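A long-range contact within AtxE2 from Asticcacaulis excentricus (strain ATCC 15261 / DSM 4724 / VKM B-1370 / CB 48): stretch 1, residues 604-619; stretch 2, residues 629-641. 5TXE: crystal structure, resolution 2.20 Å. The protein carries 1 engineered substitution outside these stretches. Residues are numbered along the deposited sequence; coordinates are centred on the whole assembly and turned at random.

Stretch 1 604-619: IQSADEEYLGALPGFT
Stretch 2 (629-641) ELIIYPNEHHVKW

Acidic side chains of stretch 1 anchor the loop after strand 629-633. Asp608 (chi1 55°, p) receives two backbone amides, Asn635 N to OD2 at 2.8 Å and Glu636 N to OD1 at 3.1 Å, fixing the turn where Asn635 adopts phi/psi 50/52. Glu609 (t, t) accepts from His637 (m) at 2.8 Å, ND1 to OE1, and Glu610 (m, t) from His638 (t) at 2.8 Å, ND1 to OE2; each carboxylate oxygen lies near the imidazole plane, along the N-H direction. A water joins Glu609 OE1 (2.5 Å) to His638 N (3.1 Å). Extended Lys640 (m, t, t, p) reaches back so that NZ donates to Gln605 O at 2.8 Å, and Tyr633 OH donates to Gln605 OE1 at 2.7 Å.

Strands 604-607 and 629-633 run parallel, crossing at -26°, with Ile604 opposite Leu630 and Ala607 opposite Tyr633. The ladder runs Ile604 N to Glu629 O (2.8 Å), Ile631 N to Ile604 O (2.7 Å), Ser606 N to Ile631 O (2.9 Å), Tyr633 N to Ser606 O (2.9 Å) and Asp608 N to Tyr633 O (2.9 Å).

On the Ile604/Ser606 face, Leu630 (t, p) packs CD1 against Ile604 CG2 (3.8 Å), while its CD2 lies over one face of the Phe618 ring (chi1 177°, t). Farther along, Ile632 CD1 meets Tyr611 CD2 at 3.6 Å.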

ATOM      1  N   ILE A 604       1.064  20.695   5.760  1.00 20.24           N
ATOM      2  CA  ILE A 604       0.595  19.870   4.630  1.00 21.04           C
ATOM      3  C   ILE A 604       1.741  19.694   3.621  1.00 19.69           C
ATOM      4  O   ILE A 604       2.272  20.681   3.086  1.00 21.71           O
ATOM      5  CB  ILE A 604      -0.612  20.528   3.919  1.00 22.25           C
ATOM      6  CG1 ILE A 604      -1.725  20.870   4.931  1.00 23.68           C
ATOM      7  CG2 ILE A 604      -1.199  19.655   2.850  1.00 19.95           C
ATOM      8  CD1 ILE A 604      -2.666  21.964   4.450  1.00 24.91           C
ATOM      9  N   GLN A 605       2.094  18.456   3.332  1.00 18.31           N
ATOM     10  CA  GLN A 605       3.212  18.183   2.446  1.00 19.43           C
ATOM     11  C   GLN A 605       2.619  17.506   1.255  1.00 21.41           C
ATOM     12  O   GLN A 605       2.494  16.265   1.218  1.00 21.13           O
ATOM     13  CB  GLN A 605       4.240  17.323   3.149  1.00 19.34           C
ATOM     14  CG  GLN A 605       4.919  18.064   4.293  1.00 19.65           C
ATOM     15  CD  GLN A 605       6.344  17.636   4.549  1.00 22.59           C
ATOM     16  OE1 GLN A 605       7.269  18.041   3.798  1.00 26.94           O
ATOM     17  NE2 GLN A 605       6.573  16.899   5.643  1.00 20.95           N
ATOM     18  N   SER A 606       2.181  18.312   0.287  1.00 19.53           N
ATOM     19  CA  SER A 606       1.352  17.808  -0.800  1.00 20.42           C
ATOM     20  C   SER A 606       2.097  17.595  -2.108  1.00 18.77           C
ATOM     21  O   SER A 606       2.979  18.360  -2.457  1.00 20.48           O
ATOM     22  CB  SER A 606       0.211  18.820  -1.041  1.00 20.89           C
ATOM     23  OG  SER A 606      -0.710  18.373  -2.004  1.00 20.91           O
ATOM     24  N   ALA A 607       1.693  16.583  -2.848  1.00 19.49           N
ATOM     25  CA  ALA A 607       2.022  16.474  -4.266  1.00 19.22           C
ATOM     26  C   ALA A 607       1.366  17.603  -5.031  1.00 19.76           C
ATOM     27  O   ALA A 607       0.271  18.034  -4.644  1.00 21.35           O
ATOM     28  CB  ALA A 607       1.522  15.157  -4.804  1.00 19.78           C
ATOM     29  N   ASP A 608       2.038  18.122  -6.062  1.00 18.89           N
ATOM     30  CA  ASP A 608       1.417  19.071  -6.935  1.00 19.93           C
ATOM     31  C   ASP A 608       0.119  18.532  -7.488  1.00 21.58           C
ATOM     32  O   ASP A 608      -0.843  19.265  -7.701  1.00 23.39           O
ATOM     33  CB  ASP A 608       2.335  19.584  -8.062  1.00 21.05           C
ATOM     34  CG  ASP A 608       2.942  18.479  -8.931  1.00 23.31           C
ATOM     35  OD1 ASP A 608       2.742  17.234  -8.722  1.00 24.08           O
ATOM     36  OD2 ASP A 608       3.672  18.891  -9.867  1.00 26.92           O
ATOM     37  N   GLU A 609       0.076  17.265  -7.727  1.00 22.26           N
ATOM     38  CA  GLU A 609      -1.126  16.650  -8.291  1.00 27.03           C
ATOM     39  C   GLU A 609      -2.323  16.647  -7.307  1.00 27.96           C
ATOM     40  O   GLU A 609      -3.441  16.368  -7.719  1.00 26.56           O
ATOM     41  CB  GLU A 609      -0.748  15.253  -8.728  1.00 32.60           C
ATOM     42  CG  GLU A 609      -1.807  14.448  -9.412  1.00 41.64           C
ATOM     43  CD  GLU A 609      -1.242  13.213 -10.141  1.00 44.35           C
ATOM     44  OE1 GLU A 609      -1.341  12.096  -9.576  1.00 44.57           O
ATOM     45  OE2 GLU A 609      -0.684  13.365 -11.258  1.00 55.81           O
ATOM     46  N   GLU A 610      -2.126  17.044  -6.045  1.00 23.77           N
ATOM     47  CA  GLU A 610      -3.253  17.147  -5.117  1.00 25.46           C
ATOM     48  C   GLU A 610      -3.384  18.489  -4.482  1.00 23.66           C
ATOM     49  O   GLU A 610      -4.375  18.712  -3.776  1.00 24.78           O
ATOM     50  CB  GLU A 610      -3.126  16.107  -3.988  1.00 28.41           C
ATOM     51  CG  GLU A 610      -3.189  14.670  -4.500  1.00 29.05           C
ATOM     52  CD  GLU A 610      -3.217  13.633  -3.367  1.00 38.13           C
ATOM     53  OE1 GLU A 610      -2.406  13.712  -2.381  1.00 38.69           O
ATOM     54  OE2 GLU A 610      -4.027  12.688  -3.496  1.00 38.81           O
ATOM     55  N   TYR A 611      -2.439  19.395  -4.704  1.00 20.46           N
ATOM     56  CA  TYR A 611      -2.466  20.631  -3.936  1.00 18.68           C
ATOM     57  C   TYR A 611      -3.648  21.529  -4.184  1.00 19.60           C
ATOM     58  O   TYR A 611      -3.989  22.294  -3.287  1.00 18.48           O
ATOM     59  CB  TYR A 611      -1.170  21.442  -4.066  1.00 20.09           C
ATOM     60  CG  TYR A 611      -1.151  22.547  -5.092  1.00 19.17           C
ATOM     61  CD1 TYR A 611      -1.138  22.274  -6.437  1.00 20.94           C
ATOM     62  CD2 TYR A 611      -1.063  23.850  -4.709  1.00 21.08           C
ATOM     63  CE1 TYR A 611      -1.133  23.301  -7.379  1.00 21.86           C
ATOM     64  CE2 TYR A 611      -1.008  24.879  -5.627  1.00 21.57           C
ATOM     65  CZ  TYR A 611      -1.057  24.606  -6.964  1.00 22.03           C
ATOM     66  OH  TYR A 611      -1.035  25.631  -7.871  1.00 21.64           O
ATOM     67  N   LEU A 612      -4.247  21.500  -5.381  1.00 18.42           N
ATOM     68  CA  LEU A 612      -5.276  22.421  -5.697  1.00 20.11           C
ATOM     69  C   LEU A 612      -6.444  22.303  -4.711  1.00 22.29           C
ATOM     70  O   LEU A 612      -7.045  23.310  -4.322  1.00 19.86           O
ATOM     71  CB  LEU A 612      -5.825  22.193  -7.093  1.00 21.55           C
ATOM     72  CG  LEU A 612      -4.885  22.609  -8.239  1.00 23.14           C
ATOM     73  CD1 LEU A 612      -5.482  22.261  -9.584  1.00 23.17           C
ATOM     74  CD2 LEU A 612      -4.617  24.079  -8.151  1.00 24.18           C
ATOM     75  N   GLY A 613      -6.720  21.067  -4.336  1.00 20.89           N
ATOM     76  CA  GLY A 613      -7.702  20.718  -3.319  1.00 22.13           C
ATOM     77  C   GLY A 613      -7.499  21.361  -1.976  1.00 22.06           C
ATOM     78  O   GLY A 613      -8.476  21.610  -1.244  1.00 22.56           O
ATOM     79  N   ALA A 614      -6.259  21.723  -1.674  1.00 21.82           N
ATOM     80  CA  ALA A 614      -5.961  22.264  -0.397  1.00 22.49           C
ATOM     81  C   ALA A 614      -6.198  23.755  -0.333  1.00 24.83           C
ATOM     82  O   ALA A 614      -6.280  24.351   0.756  1.00 21.79           O
ATOM     83  CB  ALA A 614      -4.521  21.981  -0.039  1.00 23.36           C
ATOM     84  N   LEU A 615      -6.327  24.387  -1.492  1.00 23.70           N
ATOM     85  CA  LEU A 615      -6.233  25.814  -1.508  1.00 22.08           C
ATOM     86  C   LEU A 615      -7.349  26.565  -0.812  1.00 20.05           C
ATOM     87  O   LEU A 615      -7.053  27.512  -0.107  1.00 19.87           O
ATOM     88  CB  LEU A 615      -6.013  26.316  -2.931  1.00 22.31           C
ATOM     89  CG  LEU A 615      -4.633  25.954  -3.505  1.00 22.48           C
ATOM     90  CD1 LEU A 615      -4.507  26.505  -4.910  1.00 23.98           C
ATOM     91  CD2 LEU A 615      -3.484  26.529  -2.667  1.00 22.93           C
ATOM     92  N   PRO A 616      -8.611  26.246  -1.057  1.00 19.24           N
ATOM     93  CA  PRO A 616      -9.614  27.043  -0.300  1.00 22.01           C
ATOM     94  C   PRO A 616      -9.439  26.934   1.221  1.00 21.49           C
ATOM     95  O   PRO A 616      -9.391  27.932   1.920  1.00 22.52           O
ATOM     96  CB  PRO A 616     -10.964  26.430  -0.744  1.00 20.67           C
ATOM     97  CG  PRO A 616     -10.654  25.917  -2.110  1.00 20.45           C
ATOM     98  CD  PRO A 616      -9.244  25.408  -2.071  1.00 19.38           C
ATOM     99  N   GLY A 617      -9.273  25.717   1.688  1.00 22.03           N
ATOM    100  CA  GLY A 617      -8.988  25.472   3.086  1.00 24.78           C
ATOM    101  C   GLY A 617      -7.782  26.208   3.587  1.00 26.01           C
ATOM    102  O   GLY A 617      -7.825  26.901   4.623  1.00 24.92           O
ATOM    103  N   PHE A 618      -6.693  26.096   2.853  1.00 24.49           N
ATOM    104  CA  PHE A 618      -5.482  26.783   3.265  1.00 24.99           C
ATOM    105  C   PHE A 618      -5.718  28.293   3.377  1.00 23.47           C
ATOM    106  O   PHE A 618      -5.265  28.942   4.295  1.00 21.54           O
ATOM    107  CB  PHE A 618      -4.342  26.465   2.296  1.00 24.57           C
ATOM    108  CG  PHE A 618      -3.073  27.197   2.600  1.00 27.02           C
ATOM    109  CD1 PHE A 618      -2.191  26.719   3.536  1.00 27.22           C
ATOM    110  CD2 PHE A 618      -2.791  28.390   1.981  1.00 30.90           C
ATOM    111  CE1 PHE A 618      -1.037  27.386   3.823  1.00 26.78           C
ATOM    112  CE2 PHE A 618      -1.633  29.076   2.272  1.00 30.99           C
ATOM    113  CZ  PHE A 618      -0.742  28.553   3.176  1.00 28.59           C
ATOM    114  N   THR A 619      -6.410  28.854   2.407  1.00 23.97           N
ATOM    115  CA  THR A 619      -6.582  30.304   2.343  1.00 23.28           C
ATOM    116  C   THR A 619      -7.470  30.777   3.483  1.00 24.30           C
ATOM    117  O   THR A 619      -7.207  31.824   4.071  1.00 22.01           O
ATOM    118  CB  THR A 619      -7.170  30.681   0.998  1.00 25.05           C
ATOM    119  OG1 THR A 619      -6.305  30.192  -0.066  1.00 28.13           O
ATOM    120  CG2 THR A 619      -7.362  32.150   0.883  1.00 25.42           C
ATOM    121  N   GLU A 629       0.923  25.557   7.234  1.00 24.60           N
ATOM    122  CA  GLU A 629       1.949  25.708   6.190  1.00 23.53           C
ATOM    123  C   GLU A 629       1.715  24.594   5.194  1.00 24.47           C
ATOM    124  O   GLU A 629       1.367  23.456   5.561  1.00 23.97           O
ATOM    125  CB  GLU A 629       3.345  25.615   6.779  1.00 23.31           C
ATOM    126  CG  GLU A 629       4.435  25.709   5.740  1.00 23.58           C
ATOM    127  CD  GLU A 629       5.801  26.012   6.302  1.00 22.70           C
ATOM    128  OE1 GLU A 629       6.671  25.113   6.300  1.00 25.35           O
ATOM    129  OE2 GLU A 629       6.035  27.161   6.730  1.00 26.29           O
ATOM    130  N   LEU A 630       1.892  24.944   3.922  1.00 24.30           N
ATOM    131  CA  LEU A 630       1.693  24.028   2.801  1.00 23.28           C
ATOM    132  C   LEU A 630       2.968  23.973   1.976  1.00 21.17           C
ATOM    133  O   LEU A 630       3.558  25.013   1.607  1.00 22.25           O
ATOM    134  CB  LEU A 630       0.525  24.531   1.930  1.00 23.64           C
ATOM    135  CG  LEU A 630       0.307  23.944   0.530  1.00 22.12           C
ATOM    136  CD1 LEU A 630      -0.031  22.462   0.618  1.00 22.91           C
ATOM    137  CD2 LEU A 630      -0.839  24.597  -0.187  1.00 23.46           C
ATOM    138  N   ILE A 631       3.394  22.762   1.693  1.00 20.08           N
ATOM    139  CA  ILE A 631       4.576  22.521   0.933  1.00 18.64           C
ATOM    140  C   ILE A 631       4.126  21.826  -0.302  1.00 18.36           C
ATOM    141  O   ILE A 631       3.299  20.951  -0.233  1.00 20.17           O
ATOM    142  CB  ILE A 631       5.552  21.583   1.636  1.00 19.44           C
ATOM    143  CG1 ILE A 631       5.880  22.067   3.050  1.00 19.64           C
ATOM    144  CG2 ILE A 631       6.858  21.436   0.860  1.00 20.46           C
ATOM    145  CD1 ILE A 631       6.640  23.411   3.175  1.00 18.10           C
ATOM    146  N   ILE A 632       4.691  22.183  -1.455  1.00 17.59           N
ATOM    147  CA  ILE A 632       4.313  21.539  -2.698  1.00 17.32           C
ATOM    148  C   ILE A 632       5.493  20.824  -3.313  1.00 18.72           C
ATOM    149  O   ILE A 632       6.556  21.420  -3.442  1.00 18.09           O
ATOM    150  CB  ILE A 632       3.791  22.628  -3.659  1.00 19.68           C
ATOM    151  CG1 ILE A 632       2.522  23.199  -3.062  1.00 20.85           C
ATOM    152  CG2 ILE A 632       3.494  22.057  -5.070  1.00 20.41           C
ATOM    153  CD1 ILE A 632       2.263  24.551  -3.596  1.00 23.72           C
ATOM    154  N   TYR A 633       5.298  19.584  -3.782  1.00 19.67           N
ATOM    155  CA  TYR A 633       6.356  18.836  -4.475  1.00 19.96           C
ATOM    156  C   TYR A 633       6.018  18.607  -5.934  1.00 18.35           C
ATOM    157  O   TYR A 633       4.930  18.081  -6.252  1.00 19.80           O
ATOM    158  CB  TYR A 633       6.534  17.465  -3.757  1.00 21.33           C
ATOM    159  CG  TYR A 633       7.088  17.545  -2.344  1.00 21.27           C
ATOM    160  CD1 TYR A 633       6.277  17.780  -1.242  1.00 22.76           C
ATOM    161  CD2 TYR A 633       8.402  17.395  -2.116  1.00 23.09           C
ATOM    162  CE1 TYR A 633       6.790  17.878   0.028  1.00 22.03           C
ATOM    163  CE2 TYR A 633       8.932  17.504  -0.845  1.00 23.94           C
ATOM    164  CZ  TYR A 633       8.125  17.740   0.226  1.00 22.85           C
ATOM    165  OH  TYR A 633       8.728  17.772   1.500  1.00 21.27           O
ATOM    166  N   PRO A 634       6.953  18.900  -6.847  1.00 17.20           N
ATOM    167  CA  PRO A 634       6.653  18.766  -8.264  1.00 19.07           C
ATOM    168  C   PRO A 634       6.678  17.352  -8.802  1.00 20.02           C
ATOM    169  O   PRO A 634       7.472  16.502  -8.344  1.00 21.18           O
ATOM    170  CB  PRO A 634       7.753  19.576  -8.941  1.00 19.93           C
ATOM    171  CG  PRO A 634       8.915  19.442  -7.977  1.00 19.78           C
ATOM    172  CD  PRO A 634       8.285  19.443  -6.612  1.00 17.69           C
ATOM    173  N   ASN A 635       5.826  17.110  -9.801  1.00 19.71           N
ATOM    174  CA  ASN A 635       5.733  15.828 -10.464  1.00 20.49           C
ATOM    175  C   ASN A 635       5.607  14.640  -9.441  1.00 22.08           C
ATOM    176  O   ASN A 635       6.347  13.655  -9.520  1.00 21.15           O
ATOM    177  CB  ASN A 635       6.943  15.628 -11.382  1.00 21.14           C
ATOM    178  CG  ASN A 635       6.769  14.412 -12.279  1.00 25.00           C
ATOM    179  OD1 ASN A 635       5.657  13.989 -12.512  1.00 28.27           O
ATOM    180  ND2 ASN A 635       7.846  13.799 -12.698  1.00 25.56           N
ATOM    181  N   GLU A 636       4.644  14.752  -8.525  1.00 19.76           N
ATOM    182  CA  GLU A 636       4.444  13.763  -7.526  1.00 20.76           C
ATOM    183  C   GLU A 636       3.006  13.275  -7.568  1.00 23.03           C
ATOM    184  O   GLU A 636       2.195  13.796  -8.283  1.00 22.56           O
ATOM    185  CB  GLU A 636       4.722  14.313  -6.157  1.00 19.63           C
ATOM    186  CG  GLU A 636       6.178  14.287  -5.772  1.00 18.97           C
ATOM    187  CD  GLU A 636       6.702  12.869  -5.602  1.00 20.43           C
ATOM    188  OE1 GLU A 636       5.913  11.921  -5.742  1.00 19.06           O
ATOM    189  OE2 GLU A 636       7.937  12.717  -5.363  1.00 20.55           O
ATOM    190  N   HIS A 637       2.727  12.244  -6.779  1.00 24.26           N
ATOM    191  CA  HIS A 637       1.435  11.596  -6.790  1.00 23.06           C
ATOM    192  C   HIS A 637       0.971  11.427  -5.333  1.00 23.35           C
ATOM    193  O   HIS A 637       1.667  11.754  -4.375  1.00 24.73           O
ATOM    194  CB  HIS A 637       1.531  10.243  -7.500  1.00 23.00           C
ATOM    195  CG  HIS A 637       1.959  10.354  -8.902  1.00 22.76           C
ATOM    196  ND1 HIS A 637       1.141  10.882  -9.870  1.00 27.75           N
ATOM    197  CD2 HIS A 637       3.162  10.155  -9.486  1.00 24.80           C
ATOM    198  CE1 HIS A 637       1.802  10.938 -11.012  1.00 28.05           C
ATOM    199  NE2 HIS A 637       3.043  10.538 -10.792  1.00 27.76           N
ATOM    200  N   HIS A 638      -0.245  10.959  -5.227  1.00 23.23           N
ATOM    201  CA  HIS A 638      -0.944  10.664  -3.980  1.00 24.28           C
ATOM    202  C   HIS A 638      -0.046   9.969  -2.982  1.00 24.35           C
ATOM    203  O   HIS A 638       0.002  10.376  -1.830  1.00 28.77           O
ATOM    204  CB  HIS A 638      -2.153   9.793  -4.393  1.00 25.80           C
ATOM    205  CG  HIS A 638      -2.978   9.286  -3.280  1.00 26.90           C
ATOM    206  ND1 HIS A 638      -3.771  10.107  -2.528  1.00 32.89           N
ATOM    207  CD2 HIS A 638      -3.198   8.023  -2.829  1.00 30.34           C
ATOM    208  CE1 HIS A 638      -4.413   9.385  -1.623  1.00 33.17           C
ATOM    209  NE2 HIS A 638      -4.071   8.119  -1.780  1.00 31.10           N
ATOM    210  N   VAL A 639       0.714   8.985  -3.440  1.00 22.21           N
ATOM    211  CA  VAL A 639       1.878   8.448  -2.710  1.00 23.06           C
ATOM    212  C   VAL A 639       3.162   8.909  -3.446  1.00 21.97           C
ATOM    213  O   VAL A 639       3.229   8.818  -4.689  1.00 21.81           O
ATOM    214  CB  VAL A 639       1.782   6.921  -2.711  1.00 25.07           C
ATOM    215  CG1 VAL A 639       3.068   6.279  -2.255  1.00 27.24           C
ATOM    216  CG2 VAL A 639       0.618   6.489  -1.824  1.00 27.51           C
ATOM    217  N   LYS A 640       4.168   9.383  -2.716  1.00 20.22           N
ATOM    218  CA  LYS A 640       5.315  10.019  -3.343  1.00 22.31           C
ATOM    219  C   LYS A 640       6.312   8.982  -3.775  1.00 22.46           C
ATOM    220  O   LYS A 640       6.384   7.965  -3.172  1.00 20.89           O
ATOM    221  CB  LYS A 640       5.962  11.067  -2.454  1.00 22.07           C
ATOM    222  CG  LYS A 640       5.048  12.228  -2.162  1.00 24.13           C
ATOM    223  CD  LYS A 640       5.677  13.186  -1.176  1.00 27.78           C
ATOM    224  CE  LYS A 640       4.784  14.375  -0.880  1.00 29.84           C
ATOM    225  NZ  LYS A 640       3.645  14.035   0.026  1.00 28.99           N
ATOM    226  N   TRP A 641       7.010   9.240  -4.878  1.00 24.09           N
ATOM    227  CA  TRP A 641       7.869   8.235  -5.486  1.00 22.49           C
ATOM    228  C   TRP A 641       9.326   8.682  -5.571  1.00 24.43           C
ATOM    229  O   TRP A 641      10.229   7.834  -5.706  1.00 21.23           O
ATOM    230  CB  TRP A 641       7.310   7.882  -6.870  1.00 24.36           C
ATOM    231  CG  TRP A 641       7.385   8.948  -7.877  1.00 24.39           C
ATOM    232  CD1 TRP A 641       6.523   9.972  -8.025  1.00 25.98           C
ATOM    233  CD2 TRP A 641       8.353   9.063  -8.975  1.00 25.40           C
ATOM    234  NE1 TRP A 641       6.914  10.761  -9.117  1.00 28.61           N
ATOM    235  CE2 TRP A 641       8.033  10.216  -9.693  1.00 25.78           C
ATOM    236  CE3 TRP A 641       9.455   8.309  -9.383  1.00 25.04           C
ATOM    237  CZ2 TRP A 641       8.761  10.635 -10.817  1.00 29.22           C
ATOM    238  CZ3 TRP A 641      10.191   8.730 -10.491  1.00 26.96           C
ATOM    239  CH2 TRP A 641       9.823   9.883 -11.203  1.00 27.41           C
TER
HETATM  240  O   HOH W   1      -2.003  10.545  -7.733  1.00 34.49           O
HETATM  241  O   HOH W   2      -1.760  12.031  -0.422  1.00 25.74           O